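Local coordinates for protein triacylglycerol lipase (Clostridium botulinum, PDB 5AH1) that probably hydrolyses the ester bonds of triacylglycerols and acts on synthetic polyesters, as a zinc-binding esterase of the alpha/beta-hydrolase fold, at residues Val346-Ile349 with Gly350-Asn353; Val387-Ile390 with Ser391-Gly394; Asp425-Ile429 with Val430-Gly434. All blocks are in the same frame, centred on the assembly; numbering follows the deposited sequence.

Contacts 1 and 3 share one potassium ion, with centres about 12 Å apart. Residues 346-353 bring a carbonyl oxygen to it and residues 425-434 bring two carboxylates, and three waters are common to both. The loops also join directly, through a probable hydrogen bond of 2.9 Å from Asn-353 N to Asp-425 OD2. Contact 2, whose centre is about 17 Å from that of contact 3, meets it where Val-387 CG2 packs against His-426 CE1 at 3.5 Å. Contacts 1 and 2 do not touch, their nearest atoms being about 8 Å apart. Sequence and geometry are consistent with a catalytic triad of Ser-182, Asp-384 and His-426; contact 3 carries the histidine, and contact 2 packs against it.

Contact 1: residues Val346-Ile349 with Gly350-Asn353; sequences VAQI and GPMN. With K (potassium ion), chain C.
A potassium-binding alpha-turn, formed as the chain leaves strand 345-347, brings Gln-348 and Met-352 together. Its closing bond runs from Met-352 N to Gln-348 O, 3.1 Å long, with the donor placed nearly along the C=O axis. That bond, between residues four apart, closes the turn from which the Pro-351 carbonyl reaches the metal. Gly-350 sits at the bend with phi near 121° and psi near -74°, a backbone conformation that essentially belongs to glycine.

Side chains meet beside this bond. Ala-347 CB, directed toward residues 350-353, meets Met-352 CG at 3.8 Å. The methionine chain leaves its backbone with CG opposite N (chi1 -173°) and then bends at both following torsions, so the first methylene groups do the touching; the side chain also packs on Ala-360 of helix 357-363. Met-352 CB also rests on Gln-348 O at 3.3 Å. Gln-348 and Pro-351 cross at about a right angle, the methylene Gln-348 CB lying against the ring carbons Pro-351 CD and CG, each 3.9 Å away. Beyond CG the glutamine chain stays extended, and its amide nitrogen is held by Asn-423 OD1 rather than by the turn. Ile-349, whose CB points away from residues 350-353, packs on Tyr-357.

What the turn delivers is a ligand: Pro-351 O binds the potassium ion at 2.4 Å, alongside Asp-425 and Asp-428 and three waters. The preceding carbonyl works one shell further out, since a water that itself binds the metal donates to Gly-350 O at 2.8 Å.

Contact 2: residues Val387-Ile390 with Ser391-Gly394; sequences VNCI and SQDG
Val-387 and Gln-392 meet beside two consecutive, overlapping type I beta-turns that wind the chain helically. The backbone bonds come first: Ser-391 N donates to Asn-388 O at 3.1 Å, and Gln-392 N to Cys-389 O at 3.0 Å. The second is the straighter, at 166°. Both donors stand well above the plane of the carbonyl they use. Ser-391 CB also comes within 3.4 Å of Asn-388 O.

Of the side-chain polar contacts, the extended chain of Gln-392 carries its amide alongside Val-387, where NE2 makes a weak bond to Val-387 O, 3.1 Å long and bent. Its OE1 accepts from Thr-333 N, which helps to orient the amide. A water bridges Ile-390 and Asp-393, donating to Ile-390 O at 2.9 Å and to Asp-393 OD2 at 2.8 Å, while Asp-393 OD1 forms a salt bridge with Lys-396.

Apolar contact is modest. Val-387 CG1, opposite its own backbone N (chi1 -179°), reaches the aliphatic part of the glutamine at Gln-392 CG, 3.7 Å away, and the two side chains pass at a slant.

The turns occupy the loop between helix 357-363 and strand 403-405. Ser-391 OG ties them to Asp-232 and Gly-233, just beyond strand 221-227 of the parallel sheet. Asp-393 O takes a bond from Ser-330 of strand 327-331, and the Asp-393 side chain packs on Ile-403 and Gln-405 of strand 403-405, at one edge of the sheet.

Contact 3: residues Asp425-Ile429 with Val430-Gly434; sequences DHMDI and VGTFG. With K (potassium ion), chain C.
Met-427 O is gripped by two backbone amides, Val-430 N at 3.0 Å and Thr-432 N at 3.1 Å, which reach it from opposite faces of the carbonyl plane. With the Thr-432 N to Met-427 O bond (6→1), the bond from Gly-431 N to Asp-428 O (5→2, 2.9 Å) makes the pair of a Schellman motif, Gly-431 taking the positive phi (94°) such a reversal needs. The short 3-10 segment beginning at Asp-428 is thus wrapped by the residues that follow.

Side chains reinforce the fold. Phe-433 N donates to Asp-428 OD1 at 3.0 Å, using the anti lone pair of the carboxylate. Asp-425 OD1 accepts from the amides of Met-427 and Asp-428, an Asx turn and Asx motif combined, and Asp-425 N returns a bond to Asp-428 OD2 from above the carboxylate plane. Each aspartate therefore helps to hold the other. Met-427 and Thr-432 pass at a slant, Met-427 CB coming within 3.0 Å of Thr-432 O, and both side chains also touch helix 242-257, at Val-252 and Ile-256. The peptide bond joining Thr-432 to Phe-433 is cis, and the threonine methyl lies over the centre of the phenylalanine ring. Thr-432 OG1 finds its partner in Tyr-97.

Potassium lies beyond this carboxylate pair. Asp-428 chelates it with both oxygens, OD1 at 2.6 Å and OD2 at 2.5 Å, and Asp-425 adds OD2, also at 2.5 Å. Pro-351 O and three waters bring the ligands to seven. Two acidic side chains converging on one point would probably repel each other without the cation. The ion, with the amides bonded to the carboxylates, plausibly offsets that charge and ties together the loop that carries the probable catalytic His-426.

Contact 1: residues Val346-Ile349 with Gly350-Asn353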
ATOM      1  N   VAL A 346     -21.297  -0.389   9.263  1.00 10.37           N
ATOM      2  CA  VAL A 346     -21.425   1.041   9.027  1.00 11.17           C
ATOM      3  C   VAL A 346     -20.306   1.797   9.718  1.00 11.13           C
ATOM      4  O   VAL A 346     -19.709   1.313  10.681  1.00 10.97           O
ATOM      5  CB  VAL A 346     -22.780   1.574   9.515  1.00 12.71           C
ATOM      6  CG1 VAL A 346     -23.887   0.879   8.773  1.00 13.42           C
ATOM      7  CG2 VAL A 346     -22.940   1.371  11.006  1.00 13.70           C
ATOM      8  N   ALA A 347     -19.997   2.985   9.218  1.00 12.35           N
ATOM      9  CA  ALA A 347     -18.935   3.790   9.812  1.00 14.01           C
ATOM     10  C   ALA A 347     -19.174   4.079  11.286  1.00 14.43           C
ATOM     11  O   ALA A 347     -20.299   4.406  11.683  1.00 15.74           O
ATOM     12  CB  ALA A 347     -18.828   5.102   9.069  1.00 14.54           C
ATOM     13  N   GLN A 348     -18.121   3.955  12.095  1.00 13.85           N
ATOM     14  CA  GLN A 348     -18.120   4.485  13.455  1.00 15.10           C
ATOM     15  C   GLN A 348     -17.931   5.991  13.404  1.00 14.65           C
ATOM     16  O   GLN A 348     -16.943   6.487  12.871  1.00 14.83           O
ATOM     17  CB  GLN A 348     -16.968   3.911  14.283  1.00 15.92           C
ATOM     18  CG  GLN A 348     -17.005   2.414  14.548  1.00 17.88           C
ATOM     19  CD  GLN A 348     -15.738   1.949  15.240  1.00 19.22           C
ATOM     20  OE1 GLN A 348     -14.805   1.479  14.604  1.00 18.76           O
ATOM     21  NE2 GLN A 348     -15.690   2.118  16.542  1.00 21.33           N
ATOM     22  N   ILE A 349     -18.880   6.715  13.977  0.58 15.57           N
ATOM     23  CA  ILE A 349     -18.808   8.166  14.034  0.58 16.57           C
ATOM     24  C   ILE A 349     -17.765   8.577  15.066  0.58 16.65           C
ATOM     25  O   ILE A 349     -17.877   8.231  16.243  0.58 18.13           O
ATOM     26  CB  ILE A 349     -20.181   8.768  14.388  0.58 18.07           C
ATOM     27  CG1 ILE A 349     -21.261   8.215  13.451  0.58 19.05           C
ATOM     28  CG2 ILE A 349     -20.133  10.295  14.334  0.58 18.70           C
ATOM     29  CD1 ILE A 349     -20.969   8.416  11.973  0.58 19.26           C
ATOM     30  N   GLY A 350     -16.753   9.313  14.616  1.00 15.43           N
ATOM     31  CA  GLY A 350     -15.626   9.677  15.452  1.00 14.82           C
ATOM     32  C   GLY A 350     -14.373   9.130  14.797  1.00 14.02           C
ATOM     33  O   GLY A 350     -13.608   9.873  14.175  1.00 15.66           O
ATOM     34  N   PRO A 351     -14.172   7.812  14.884  1.00 13.90           N
ATOM     35  CA  PRO A 351     -12.984   7.204  14.277  1.00 13.57           C
ATOM     36  C   PRO A 351     -12.912   7.310  12.753  1.00 12.55           C
ATOM     37  O   PRO A 351     -11.829   7.469  12.211  1.00 13.26           O
ATOM     38  CB  PRO A 351     -13.092   5.735  14.713  1.00 15.47           C
ATOM     39  CG  PRO A 351     -13.917   5.774  15.952  1.00 17.04           C
ATOM     40  CD  PRO A 351     -14.912   6.849  15.717  1.00 15.78           C
ATOM     41  N   MET A 352     -14.045   7.210  12.065  0.81 11.84           N
ATOM     42  CA  MET A 352     -14.042   7.196  10.597  0.81 11.87           C
ATOM     43  C   MET A 352     -14.092   8.592   9.994  0.81 11.72           C
ATOM     44  O   MET A 352     -15.005   9.360  10.272  0.81 12.72           O
ATOM     45  CB  MET A 352     -15.235   6.388  10.069  0.81 12.25           C
ATOM     46  CG  MET A 352     -15.231   6.174   8.562  0.81 12.23           C
ATOM     47  SD  MET A 352     -14.047   4.945   7.999  0.81 11.10           S
ATOM     48  CE  MET A 352     -14.930   3.443   8.379  0.81 11.32           C
ATOM     49  N   ASN A 353     -13.115   8.908   9.154  1.00 11.71           N
ATOM     50  CA  ASN A 353     -13.134  10.141   8.392  1.00 12.60           C
ATOM     51  C   ASN A 353     -14.465  10.220   7.635  1.00 12.01           C
ATOM     52  O   ASN A 353     -14.834   9.265   6.966  1.00 12.09           O
ATOM     53  CB  ASN A 353     -11.983  10.106   7.391  1.00 13.24           C
ATOM     54  CG  ASN A 353     -11.731  11.443   6.714  1.00 14.97           C
ATOM     55  OD1 ASN A 353     -12.659  12.201   6.433  1.00 15.82           O
ATOM     56  ND2 ASN A 353     -10.466  11.720   6.411  1.00 15.52           N
TER
HETATM   57  K     K C1456     -10.213   9.045  11.331  1.00 12.62           K
HETATM   58  O   HOH W   1     -12.078  10.484  11.954  1.00 16.39           O
HETATM   59  O   HOH W   2      -9.940  10.990   9.891  1.00 16.11           O
HETATM   60  O   HOH W   3      -8.887  10.388  13.056  1.00 21.68           O

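Contact 2: residues Val387-Ile390 with Ser391-Gly394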
ATOM      1  N   VAL A 387     -10.601  -0.733   2.783  1.00  7.16           N
ATOM      2  CA  VAL A 387     -10.297  -2.152   2.622  1.00  6.67           C
ATOM      3  C   VAL A 387     -11.049  -2.994   3.644  1.00  7.55           C
ATOM      4  O   VAL A 387     -11.044  -2.702   4.832  1.00  8.59           O
ATOM      5  CB  VAL A 387      -8.773  -2.426   2.749  1.00  7.21           C
ATOM      6  CG1 VAL A 387      -8.461  -3.890   2.564  1.00  7.83           C
ATOM      7  CG2 VAL A 387      -7.998  -1.593   1.728  1.00  7.28           C
ATOM      8  N   ASN A 388     -11.662  -4.078   3.169  1.00  7.24           N
ATOM      9  CA  ASN A 388     -12.336  -5.022   4.059  1.00  7.21           C
ATOM     10  C   ASN A 388     -11.346  -5.599   5.070  1.00  6.79           C
ATOM     11  O   ASN A 388     -10.248  -5.988   4.692  1.00  7.74           O
ATOM     12  CB  ASN A 388     -12.947  -6.166   3.253  1.00  6.83           C
ATOM     13  CG  ASN A 388     -13.618  -5.691   1.975  1.00  7.80           C
ATOM     14  OD1 ASN A 388     -12.937  -5.365   1.009  1.00  7.77           O
ATOM     15  ND2 ASN A 388     -14.949  -5.629   1.971  1.00  8.00           N
ATOM     16  N   CYS A 389     -11.741  -5.699   6.336  1.00  7.74           N
ATOM     17  CA  CYS A 389     -10.850  -6.206   7.366  1.00  8.01           C
ATOM     18  C   CYS A 389     -10.371  -7.613   7.091  1.00  8.56           C
ATOM     19  O   CYS A 389      -9.203  -7.926   7.321  1.00  7.95           O
ATOM     20  CB  CYS A 389     -11.513  -6.135   8.743  1.00  8.93           C
ATOM     21  SG  CYS A 389     -11.946  -4.484   9.278  1.00  9.05           S
ATOM     22  N   ILE A 390     -11.262  -8.457   6.580  1.00  8.10           N
ATOM     23  CA  ILE A 390     -10.930  -9.858   6.356  1.00  7.93           C
ATOM     24  C   ILE A 390      -9.754 -10.008   5.388  1.00  7.74           C
ATOM     25  O   ILE A 390      -9.020 -10.983   5.444  1.00  7.97           O
ATOM     26  CB  ILE A 390     -12.178 -10.641   5.812  1.00  8.49           C
ATOM     27  CG1 ILE A 390     -11.919 -12.147   5.791  1.00  9.52           C
ATOM     28  CG2 ILE A 390     -12.587 -10.155   4.432  1.00  8.75           C
ATOM     29  CD1 ILE A 390     -13.122 -12.969   5.398  1.00 10.59           C
ATOM     30  N   SER A 391      -9.597  -9.033   4.492  1.00  6.90           N
ATOM     31  CA  SER A 391      -8.585  -9.078   3.448  1.00  6.40           C
ATOM     32  C   SER A 391      -7.189  -8.705   3.947  1.00  6.57           C
ATOM     33  O   SER A 391      -6.202  -8.977   3.280  1.00  6.48           O
ATOM     34  CB  SER A 391      -9.005  -8.088   2.368  1.00  7.02           C
ATOM     35  OG  SER A 391      -8.097  -8.066   1.292  1.00  7.19           O
ATOM     36  N   GLN A 392      -7.099  -8.126   5.147  1.00  7.56           N
ATOM     37  CA  GLN A 392      -5.882  -7.446   5.566  1.00  7.27           C
ATOM     38  C   GLN A 392      -4.840  -8.342   6.249  1.00  7.49           C
ATOM     39  O   GLN A 392      -3.653  -7.999   6.261  1.00  8.03           O
ATOM     40  CB  GLN A 392      -6.240  -6.255   6.466  1.00  7.11           C
ATOM     41  CG  GLN A 392      -7.021  -5.173   5.748  1.00  7.04           C
ATOM     42  CD  GLN A 392      -7.324  -4.003   6.649  1.00  7.95           C
ATOM     43  OE1 GLN A 392      -6.482  -3.608   7.450  1.00  7.88           O
ATOM     44  NE2 GLN A 392      -8.537  -3.463   6.573  1.00  8.56           N
ATOM     45  N   ASP A 393      -5.258  -9.481   6.799  1.00  7.79           N
ATOM     46  CA  ASP A 393      -4.331 -10.294   7.584  1.00  7.72           C
ATOM     47  C   ASP A 393      -3.334 -11.087   6.743  1.00  7.40           C
ATOM     48  O   ASP A 393      -2.354 -11.597   7.281  1.00  8.77           O
ATOM     49  CB  ASP A 393      -5.070 -11.202   8.589  1.00  8.57           C
ATOM     50  CG  ASP A 393      -5.931 -12.250   7.934  1.00  9.36           C
ATOM     51  OD1 ASP A 393      -6.046 -12.263   6.698  1.00  9.86           O
ATOM     52  OD2 ASP A 393      -6.499 -13.064   8.695  1.00 11.55           O
ATOM     53  N   GLY A 394      -3.565 -11.161   5.434  1.00  7.60           N
ATOM     54  CA  GLY A 394      -2.679 -11.892   4.560  1.00  6.77           C
ATOM     55  C   GLY A 394      -3.460 -12.472   3.413  1.00  7.29           C
ATOM     56  O   GLY A 394      -4.687 -12.489   3.452  1.00  7.72           O
TER
HETATM   57  O   HOH W   4      -9.109 -12.738   7.719  1.00 11.96           O

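Contact 3: residues Asp425-Ile429 with Val430-Gly434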
ATOM      1  N   ASP A 425      -9.189   4.405  11.048  1.00  8.89           N
ATOM      2  CA  ASP A 425      -9.506   4.311   9.627  1.00  8.67           C
ATOM      3  C   ASP A 425      -8.267   4.135   8.769  1.00  8.90           C
ATOM      4  O   ASP A 425      -7.140   4.200   9.246  1.00  9.29           O
ATOM      5  CB  ASP A 425     -10.446   5.438   9.132  1.00  9.71           C
ATOM      6  CG  ASP A 425      -9.782   6.799   8.924  1.00 10.06           C
ATOM      7  OD1 ASP A 425      -8.645   6.913   8.431  1.00 10.24           O
ATOM      8  OD2 ASP A 425     -10.476   7.797   9.211  1.00 11.19           O
ATOM      9  N   HIS A 426      -8.514   3.920   7.479  1.00  7.93           N
ATOM     10  CA  HIS A 426      -7.482   3.558   6.537  1.00  7.88           C
ATOM     11  C   HIS A 426      -6.296   4.523   6.515  1.00  8.44           C
ATOM     12  O   HIS A 426      -5.164   4.089   6.371  1.00  8.68           O
ATOM     13  CB  HIS A 426      -8.107   3.482   5.143  1.00  8.09           C
ATOM     14  CG  HIS A 426      -7.246   2.786   4.139  1.00  8.39           C
ATOM     15  ND1 HIS A 426      -7.012   1.430   4.177  1.00  8.81           N
ATOM     16  CD2 HIS A 426      -6.567   3.249   3.064  1.00  9.21           C
ATOM     17  CE1 HIS A 426      -6.227   1.089   3.169  1.00  9.16           C
ATOM     18  NE2 HIS A 426      -5.947   2.176   2.476  1.00  9.81           N
ATOM     19  N   MET A 427      -6.580   5.819   6.627  0.50  9.11           N
ATOM     20  CA  MET A 427      -5.547   6.846   6.529  0.50  9.30           C
ATOM     21  C   MET A 427      -4.988   7.229   7.912  0.50  9.05           C
ATOM     22  O   MET A 427      -3.839   7.681   8.020  0.50  9.62           O
ATOM     23  CB  MET A 427      -6.085   8.074   5.777  0.50 10.86           C
ATOM     24  CG  MET A 427      -6.445   7.783   4.327  0.50 11.93           C
ATOM     25  SD  MET A 427      -6.588   9.256   3.289  0.50 12.97           S
ATOM     26  CE  MET A 427      -7.843  10.202   4.140  0.50 12.45           C
ATOM     27  N   ASP A 428      -5.783   7.045   8.966  1.00  9.19           N
ATOM     28  CA  ASP A 428      -5.353   7.396  10.324  1.00  9.57           C
ATOM     29  C   ASP A 428      -4.031   6.733  10.687  1.00  8.60           C
ATOM     30  O   ASP A 428      -3.212   7.312  11.414  1.00  9.54           O
ATOM     31  CB  ASP A 428      -6.370   6.922  11.359  1.00  9.76           C
ATOM     32  CG  ASP A 428      -7.674   7.711  11.346  1.00  9.71           C
ATOM     33  OD1 ASP A 428      -7.692   8.868  10.856  1.00 12.18           O
ATOM     34  OD2 ASP A 428      -8.694   7.167  11.838  1.00 10.15           O
ATOM     35  N   ILE A 429      -3.833   5.499  10.235  1.00  9.08           N
ATOM     36  CA  ILE A 429      -2.652   4.730  10.624  1.00  9.00           C
ATOM     37  C   ILE A 429      -1.360   5.269  10.009  1.00  9.35           C
ATOM     38  O   ILE A 429      -0.270   4.935  10.475  1.00  9.86           O
ATOM     39  CB  ILE A 429      -2.840   3.208  10.318  1.00  9.46           C
ATOM     40  CG1 ILE A 429      -1.711   2.343  10.910  1.00 10.04           C
ATOM     41  CG2 ILE A 429      -3.004   2.976   8.796  1.00  8.59           C
ATOM     42  CD1 ILE A 429      -1.518   2.485  12.422  1.00 10.46           C
ATOM     43  N   VAL A 430      -1.473   6.092   8.963  1.00  8.77           N
ATOM     44  CA  VAL A 430      -0.307   6.803   8.435  1.00  8.84           C
ATOM     45  C   VAL A 430      -0.351   8.300   8.798  1.00 10.11           C
ATOM     46  O   VAL A 430       0.352   9.117   8.186  1.00 11.02           O
ATOM     47  CB  VAL A 430      -0.114   6.593   6.905  1.00  9.63           C
ATOM     48  CG1 VAL A 430       0.185   5.145   6.615  1.00 10.28           C
ATOM     49  CG2 VAL A 430      -1.330   7.048   6.097  1.00 10.79           C
ATOM     50  N   GLY A 431      -1.124   8.649   9.826  1.00 10.97           N
ATOM     51  CA  GLY A 431      -1.062   9.995  10.391  1.00 11.06           C
ATOM     52  C   GLY A 431      -2.071  10.989   9.855  1.00 11.32           C
ATOM     53  O   GLY A 431      -2.051  12.163  10.227  1.00 12.06           O
ATOM     54  N   THR A 432      -2.965  10.517   8.992  1.00 12.03           N
ATOM     55  CA  THR A 432      -3.992  11.338   8.364  1.00 12.36           C
ATOM     56  C   THR A 432      -5.376  10.772   8.748  1.00 12.40           C
ATOM     57  O   THR A 432      -6.021  10.081   7.953  1.00 11.36           O
ATOM     58  CB  THR A 432      -3.772  11.335   6.839  1.00 12.36           C
ATOM     59  OG1 THR A 432      -2.487  11.918   6.559  1.00 13.60           O
ATOM     60  CG2 THR A 432      -4.840  12.135   6.102  1.00 12.89           C
ATOM     61  N   PHE A 433      -5.857  11.048   9.965  1.00 12.14           N
ATOM     62  CA  PHE A 433      -5.261  11.965  10.941  1.00 13.23           C
ATOM     63  C   PHE A 433      -5.102  11.239  12.269  1.00 13.35           C
ATOM     64  O   PHE A 433      -6.072  10.744  12.836  1.00 14.41           O
ATOM     65  CB  PHE A 433      -6.167  13.186  11.100  1.00 14.37           C
ATOM     66  CG  PHE A 433      -6.362  13.950   9.822  1.00 15.46           C
ATOM     67  CD1 PHE A 433      -5.338  14.735   9.306  1.00 15.88           C
ATOM     68  CD2 PHE A 433      -7.554  13.870   9.125  1.00 16.51           C
ATOM     69  CE1 PHE A 433      -5.501  15.427   8.125  1.00 16.75           C
ATOM     70  CE2 PHE A 433      -7.725  14.567   7.947  1.00 16.52           C
ATOM     71  CZ  PHE A 433      -6.689  15.343   7.445  1.00 17.27           C
ATOM     72  N   GLY A 434      -3.870  11.181  12.760  1.00 13.47           N
ATOM     73  CA  GLY A 434      -3.602  10.526  14.024  1.00 14.19           C
ATOM     74  C   GLY A 434      -2.176  10.732  14.472  1.00 13.22           C
ATOM     75  O   GLY A 434      -1.281  11.009  13.666  1.00 12.47           O
TER
HETATM   76  K     K C1456     -10.213   9.045  11.331  1.00 12.62           K
HETATM   77  O   HOH W   5      -8.599   9.785   7.784  1.00 11.63           O
HETATM   78  O   HOH W   3      -8.887  10.388  13.056  1.00 21.68           O
HETATM   79  O   HOH W   1     -12.078  10.484  11.954  1.00 16.39           O
HETATM   80  O   HOH W   2      -9.940  10.990   9.891  1.00 16.11           O